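Local atomic coordinates of phosphate-binding protein PstS 2 (Streptococcus pneumoniae, PDB entry 4H1X), a protein that probably serves as the solute-binding component of the PstSACB ABC transporter, capturing phosphate for import across the cell membrane. Residues I122-S127 with A174-K179; E141-T146 with T223-A228. All blocks are in the same frame, centred on the assembly; numbering follows the deposited sequence.

Interaction 1 of 2, residues I122-S127 with A174-K179; sequences ISFIHS and AEAYKK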
loop_
_atom_site.group_PDB
_atom_site.type_symbol
_atom_site.label_atom_id
_atom_site.label_comp_id
_atom_site.label_asym_id
_atom_site.label_seq_id
_atom_site.Cartn_x
_atom_site.Cartn_y
_atom_site.Cartn_z
ATOM N N ILE A 122 -8.245 -18.391 0.387
ATOM C CA ILE A 122 -7.704 -17.817 -0.863
ATOM C C ILE A 122 -8.826 -17.752 -1.908
ATOM O O ILE A 122 -8.951 -16.766 -2.631
ATOM C CB ILE A 122 -6.471 -18.635 -1.391
ATOM C CG1 ILE A 122 -5.261 -18.605 -0.426
ATOM C CG2 ILE A 122 -6.065 -18.261 -2.828
ATOM C CD1 ILE A 122 -4.780 -17.287 0.032
ATOM N N SER A 123 -9.647 -18.835 -1.994
ATOM C CA SER A 123 -10.766 -18.894 -2.950
ATOM C C SER A 123 -11.744 -17.752 -2.654
ATOM O O SER A 123 -12.222 -17.081 -3.571
ATOM C CB SER A 123 -11.462 -20.252 -2.901
ATOM O OG SER A 123 -10.571 -21.288 -3.292
ATOM N N PHE A 124 -12.007 -17.506 -1.365
ATOM C CA PHE A 124 -12.897 -16.400 -0.957
ATOM C C PHE A 124 -12.294 -15.063 -1.396
ATOM O O PHE A 124 -12.991 -14.227 -1.939
ATOM C CB PHE A 124 -13.089 -16.405 0.571
ATOM C CG PHE A 124 -13.926 -15.218 1.013
ATOM C CD1 PHE A 124 -15.313 -15.223 0.850
ATOM C CD2 PHE A 124 -13.318 -14.049 1.472
ATOM C CE1 PHE A 124 -16.082 -14.125 1.222
ATOM C CE2 PHE A 124 -14.090 -12.924 1.794
ATOM C CZ PHE A 124 -15.467 -12.972 1.668
ATOM N N ILE A 125 -11.000 -14.860 -1.150
ATOM C CA ILE A 125 -10.322 -13.618 -1.540
ATOM C C ILE A 125 -10.413 -13.408 -3.071
ATOM O O ILE A 125 -10.603 -12.270 -3.530
ATOM C CB ILE A 125 -8.860 -13.634 -1.070
ATOM C CG1 ILE A 125 -8.765 -13.568 0.481
ATOM C CG2 ILE A 125 -8.073 -12.456 -1.720
ATOM C CD1 ILE A 125 -7.290 -13.836 1.051
ATOM N N HIS A 126 -10.315 -14.493 -3.836
ATOM C CA HIS A 126 -10.384 -14.457 -5.307
ATOM C C HIS A 126 -11.802 -14.255 -5.831
ATOM O O HIS A 126 -11.968 -13.826 -6.968
ATOM C CB HIS A 126 -9.786 -15.754 -5.891
ATOM C CG HIS A 126 -8.291 -15.766 -5.833
ATOM N ND1 HIS A 126 -7.565 -16.943 -5.938
ATOM C CD2 HIS A 126 -7.431 -14.736 -5.653
ATOM C CE1 HIS A 126 -6.292 -16.582 -5.887
ATOM N NE2 HIS A 126 -6.165 -15.266 -5.705
ATOM N N SER A 127 -12.812 -14.539 -5.017
ATOM C CA SER A 127 -14.218 -14.492 -5.445
ATOM C C SER A 127 -14.734 -13.083 -5.723
ATOM O O SER A 127 -14.109 -12.099 -5.313
ATOM C CB SER A 127 -15.106 -15.123 -4.381
ATOM O OG SER A 127 -15.241 -14.288 -3.243
ATOM N N ALA A 174 -10.855 -11.155 6.410
ATOM C CA ALA A 174 -11.124 -12.132 7.465
ATOM C C ALA A 174 -12.542 -11.950 8.026
ATOM O O ALA A 174 -13.236 -12.949 8.213
ATOM C CB ALA A 174 -10.101 -12.005 8.576
ATOM N N GLU A 175 -12.998 -10.688 8.237
ATOM C CA GLU A 175 -14.355 -10.426 8.768
ATOM C C GLU A 175 -15.414 -10.993 7.838
ATOM O O GLU A 175 -16.355 -11.658 8.299
ATOM C CB GLU A 175 -14.603 -8.910 8.904
ATOM C CG GLU A 175 -13.835 -8.186 9.986
ATOM C CD GLU A 175 -14.085 -6.689 9.943
ATOM O OE1 GLU A 175 -14.673 -6.196 8.953
ATOM O OE2 GLU A 175 -13.699 -6.005 10.913
ATOM N N ALA A 176 -15.281 -10.698 6.523
ATOM C CA ALA A 176 -16.267 -11.148 5.525
ATOM C C ALA A 176 -16.254 -12.674 5.415
ATOM O O ALA A 176 -17.317 -13.279 5.326
ATOM C CB ALA A 176 -15.988 -10.502 4.169
ATOM N N TYR A 177 -15.059 -13.294 5.491
ATOM C CA TYR A 177 -14.936 -14.747 5.426
ATOM C C TYR A 177 -15.579 -15.422 6.646
ATOM O O TYR A 177 -16.270 -16.427 6.482
ATOM C CB TYR A 177 -13.466 -15.162 5.315
ATOM C CG TYR A 177 -13.266 -16.659 5.169
ATOM C CD1 TYR A 177 -13.436 -17.288 3.938
ATOM C CD2 TYR A 177 -12.834 -17.433 6.245
ATOM C CE1 TYR A 177 -13.161 -18.648 3.778
ATOM C CE2 TYR A 177 -12.596 -18.798 6.107
ATOM C CZ TYR A 177 -12.744 -19.395 4.866
ATOM O OH TYR A 177 -12.520 -20.737 4.726
ATOM N N LYS A 178 -15.339 -14.874 7.860
ATOM C CA LYS A 178 -15.851 -15.438 9.122
ATOM C C LYS A 178 -17.367 -15.295 9.226
ATOM O O LYS A 178 -18.003 -16.124 9.869
ATOM C CB LYS A 178 -15.133 -14.834 10.325
ATOM C CG LYS A 178 -13.668 -15.323 10.387
ATOM C CD LYS A 178 -12.958 -14.995 11.684
ATOM C CE LYS A 178 -12.579 -13.547 11.805
ATOM N NZ LYS A 178 -12.325 -13.184 13.220
ATOM N N LYS A 179 -17.955 -14.333 8.508
ATOM C CA LYS A 179 -19.411 -14.181 8.446
ATOM C C LYS A 179 -19.990 -15.449 7.773
ATOM O O LYS A 179 -21.016 -15.966 8.204
ATOM C CB LYS A 179 -19.778 -12.893 7.673
ATOM C CG LYS A 179 -21.269 -12.564 7.760
ATOM C CD LYS A 179 -21.661 -11.477 6.783
ATOM C CE LYS A 179 -23.117 -11.104 6.945
ATOM N NZ LYS A 179 -23.475 -9.920 6.120
#
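Phe-124 meets Tyr-177 and Ala-176 where helix 116-126 passes helix 164-180. The contact is wholly apolar and aromatic. Phe-124 has the most surface buried in it and Tyr-177 the next most. The two rings form an offset edge-to-face pair. The edge of Tyr-177 turns toward the face of Phe-124, with centroids 5.7 Å apart and planes at 69°. The side chains run past each other in opposite directions, so each ring lies beside the root of its partner. Thus Tyr-177 CD1 comes within 3.5 Å of Phe-124 CB, which sits at the edge of the tyrosine ring, near its plane. In return, Tyr-177 CA stands 4.1 Å above the centre of the Phe-124 ring.

Phe-124 holds CG anti to its own N (chi1 176°), and this extends the ring across to helix 164-180. Its far end reaches Ala-176, where Phe-124 CZ is 3.6 Å from Ala-176 CB. That approach is oblique to the ring. Beside this methyl the ring also nears the helix backbone, with Phe-124 CE2 3.8 Å from Tyr-177 N.

The Tyr-177 hydroxyl finds its polar partner one turn earlier on the facing helix, at Asp-120. Behind Phe-124, its carbonyl O accepts from both N and OG of Ser-127, where helix 116-126 ends. Ser-127 also N-caps helix 128-136.

Tyr-149 from a loop adds an edge-to-face partner to Phe-124. Helix 128-136 touches Phe-124 through Gln-129 and Ala-176 through Val-133. Tyr-177 also packs on Val-184 and Ile-186, so the helix pair is joined to strand 183-190.

Interaction 2 of 2, residues E141-T146 with T223-A228; sequences EAKTET and THDAIA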
loop_
_atom_site.group_PDB
_atom_site.type_symbol
_atom_site.label_atom_id
_atom_site.label_comp_id
_atom_site.label_asym_id
_atom_site.label_seq_id
_atom_site.Cartn_x
_atom_site.Cartn_y
_atom_site.Cartn_z
ATOM N N GLU A 141 -8.529 -3.247 -7.635
ATOM C CA GLU A 141 -8.594 -4.676 -7.944
ATOM C C GLU A 141 -7.868 -4.941 -9.278
ATOM O O GLU A 141 -8.345 -4.527 -10.335
ATOM C CB GLU A 141 -10.078 -5.130 -7.962
ATOM C CG GLU A 141 -10.313 -6.605 -8.248
ATOM C CD GLU A 141 -9.523 -7.536 -7.349
ATOM O OE1 GLU A 141 -9.897 -7.695 -6.163
ATOM O OE2 GLU A 141 -8.498 -8.071 -7.827
ATOM N N ALA A 142 -6.713 -5.632 -9.213
ATOM C CA ALA A 142 -5.881 -5.980 -10.383
ATOM C C ALA A 142 -6.498 -7.098 -11.238
ATOM O O ALA A 142 -6.302 -7.117 -12.458
ATOM C CB ALA A 142 -4.491 -6.402 -9.927
ATOM N N LYS A 143 -7.215 -8.038 -10.598
ATOM C CA LYS A 143 -7.821 -9.165 -11.303
ATOM C C LYS A 143 -9.057 -8.735 -12.082
ATOM O O LYS A 143 -9.861 -7.924 -11.605
ATOM C CB LYS A 143 -8.165 -10.312 -10.338
ATOM C CG LYS A 143 -6.967 -10.865 -9.561
ATOM C CD LYS A 143 -6.088 -11.808 -10.391
ATOM C CE LYS A 143 -4.630 -11.730 -10.001
ATOM N NZ LYS A 143 -3.824 -12.796 -10.652
ATOM N N THR A 144 -9.174 -9.267 -13.304
ATOM C CA THR A 144 -10.293 -9.008 -14.212
ATOM C C THR A 144 -11.248 -10.206 -14.182
ATOM O O THR A 144 -12.453 -10.032 -14.357
ATOM C CB THR A 144 -9.784 -8.697 -15.637
ATOM O OG1 THR A 144 -9.041 -9.810 -16.146
ATOM C CG2 THR A 144 -8.945 -7.414 -15.699
ATOM N N GLU A 145 -10.701 -11.419 -13.935
ATOM C CA GLU A 145 -11.452 -12.680 -13.871
ATOM C C GLU A 145 -11.995 -12.912 -12.465
ATOM O O GLU A 145 -11.257 -12.783 -11.485
ATOM C CB GLU A 145 -10.571 -13.856 -14.311
ATOM C CG GLU A 145 -10.180 -13.789 -15.780
ATOM C CD GLU A 145 -9.302 -14.918 -16.285
ATOM O OE1 GLU A 145 -9.262 -15.983 -15.632
ATOM O OE2 GLU A 145 -8.679 -14.750 -17.357
ATOM N N THR A 146 -13.289 -13.242 -12.369
ATOM C CA THR A 146 -13.926 -13.431 -11.068
ATOM C C THR A 146 -14.626 -14.807 -10.963
ATOM O O THR A 146 -15.226 -15.288 -11.929
ATOM C CB THR A 146 -14.867 -12.243 -10.786
ATOM O OG1 THR A 146 -15.367 -12.336 -9.458
ATOM C CG2 THR A 146 -16.014 -12.094 -11.815
ATOM N N THR A 223 4.339 -19.193 -4.010
ATOM C CA THR A 223 3.441 -18.576 -4.984
ATOM C C THR A 223 3.034 -17.233 -4.367
ATOM O O THR A 223 2.829 -17.168 -3.148
ATOM C CB THR A 223 2.225 -19.478 -5.287
ATOM O OG1 THR A 223 2.686 -20.755 -5.733
ATOM C CG2 THR A 223 1.298 -18.873 -6.348
ATOM N N HIS A 224 3.039 -16.159 -5.156
ATOM C CA HIS A 224 2.572 -14.849 -4.693
ATOM C C HIS A 224 1.424 -14.434 -5.587
ATOM O O HIS A 224 1.356 -14.833 -6.761
ATOM C CB HIS A 224 3.675 -13.776 -4.652
ATOM C CG HIS A 224 4.153 -13.356 -6.001
ATOM N ND1 HIS A 224 5.217 -13.994 -6.621
ATOM C CD2 HIS A 224 3.702 -12.373 -6.811
ATOM C CE1 HIS A 224 5.385 -13.370 -7.774
ATOM N NE2 HIS A 224 4.490 -12.399 -7.939
ATOM N N ASP A 225 0.521 -13.646 -5.033
ATOM C CA ASP A 225 -0.672 -13.212 -5.728
ATOM C C ASP A 225 -1.059 -11.808 -5.260
ATOM O O ASP A 225 -1.181 -11.578 -4.055
ATOM C CB ASP A 225 -1.772 -14.228 -5.393
ATOM C CG ASP A 225 -3.151 -13.847 -5.846
ATOM O OD1 ASP A 225 -3.339 -13.652 -7.070
ATOM O OD2 ASP A 225 -4.053 -13.772 -4.982
ATOM N N ALA A 226 -1.241 -10.866 -6.202
ATOM C CA ALA A 226 -1.620 -9.496 -5.805
ATOM C C ALA A 226 -3.132 -9.417 -5.574
ATOM O O ALA A 226 -3.911 -9.519 -6.526
ATOM C CB ALA A 226 -1.176 -8.488 -6.860
ATOM N N ILE A 227 -3.542 -9.243 -4.313
ATOM C CA ILE A 227 -4.957 -9.144 -3.929
ATOM C C ILE A 227 -5.449 -7.697 -4.091
ATOM O O ILE A 227 -6.645 -7.459 -4.112
ATOM C CB ILE A 227 -5.226 -9.679 -2.501
ATOM C CG1 ILE A 227 -4.516 -8.849 -1.411
ATOM C CG2 ILE A 227 -4.893 -11.160 -2.417
ATOM C CD1 ILE A 227 -5.022 -9.078 0.088
ATOM N N ALA A 228 -4.535 -6.743 -4.198
ATOM C CA ALA A 228 -4.880 -5.332 -4.360
ATOM C C ALA A 228 -3.687 -4.544 -4.841
ATOM O O ALA A 228 -2.534 -4.951 -4.616
ATOM C CB ALA A 228 -5.356 -4.743 -3.029
HETATM O O HOH W 1 -8.425 -9.270 -4.521
HETATM O O HOH W 2 -5.917 -7.577 -7.248
#
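Lys-143 and Asp-225 form the direct charged contact between the loop 141-146 and the strand segment 223-228. It is a long salt bridge, with Lys-143 NZ 3.7 Å from Asp-225 OD1. The lysine chain bends at chi2 (-78°) and again at chi3, which brings its end over to the strand. Lys-143 CE is as near to Asp-225 OD1 as NZ is, so that one oxygen meets the last two atoms of a chain that crosses the aspartate at a slant. Asp-225 has a stronger partner in His-126, which hydrogen-bonds its other oxygen, OD2. This second bond probably helps to hold the carboxylate in place.

Strand 223-236 pairs antiparallel with strand 103-110. Both belong to the large mixed sheet of this periplasmic binding protein fold. At Ile-227 and Ala-228 a classic beta bulge sets two residues against Phe-106, and both keep backbone bonds to it. The strand changes direction at Ile-227. Ile-227 starts its side chain away from the loop and packs on Leu-169, Met-170 and Leu-173 of helix 164-180.

Water carries the remaining polar links. Water 1 donates to Glu-141 OE1 at 2.7 Å and to Ile-227 O at 2.6 Å. Water 2 donates to Glu-141 OE2 and to Ala-226 O, the latter at 2.9 Å, and accepts from Ala-142 N. Each carboxylate oxygen of Glu-141 is thus tied by one water to a successive carbonyl of the strand.

Within the loop, Glu-141 OE2 accepts from Lys-143 N at 3.1 Å through its anti lone pair. The glutamate is bent at chi2 (53°), and its carboxylate folds back toward the backbone of the next residues. OE2 therefore takes bonds from both Lys-143 N and water 2.

How the interactions relate
Interaction 1 is a buried contact between two helices. Interaction 2 is only partly buried and joins a loop to a strand of the large sheet. The first relies on rings and a methyl group in close touch. The second relies on charge and bridging water, with little apolar contact. They adjoin, with centres about 14 Å apart. Asp-225 of interaction 2 ties the two contacts together through the histidine of segment 122-127, and Ile-125 packs on Ile-227. Helix 164-180 serves both: it supplies Ala-176 and Tyr-177 to interaction 1, and an earlier part of it covers Ile-227. Helix 128-136 also borders both contacts.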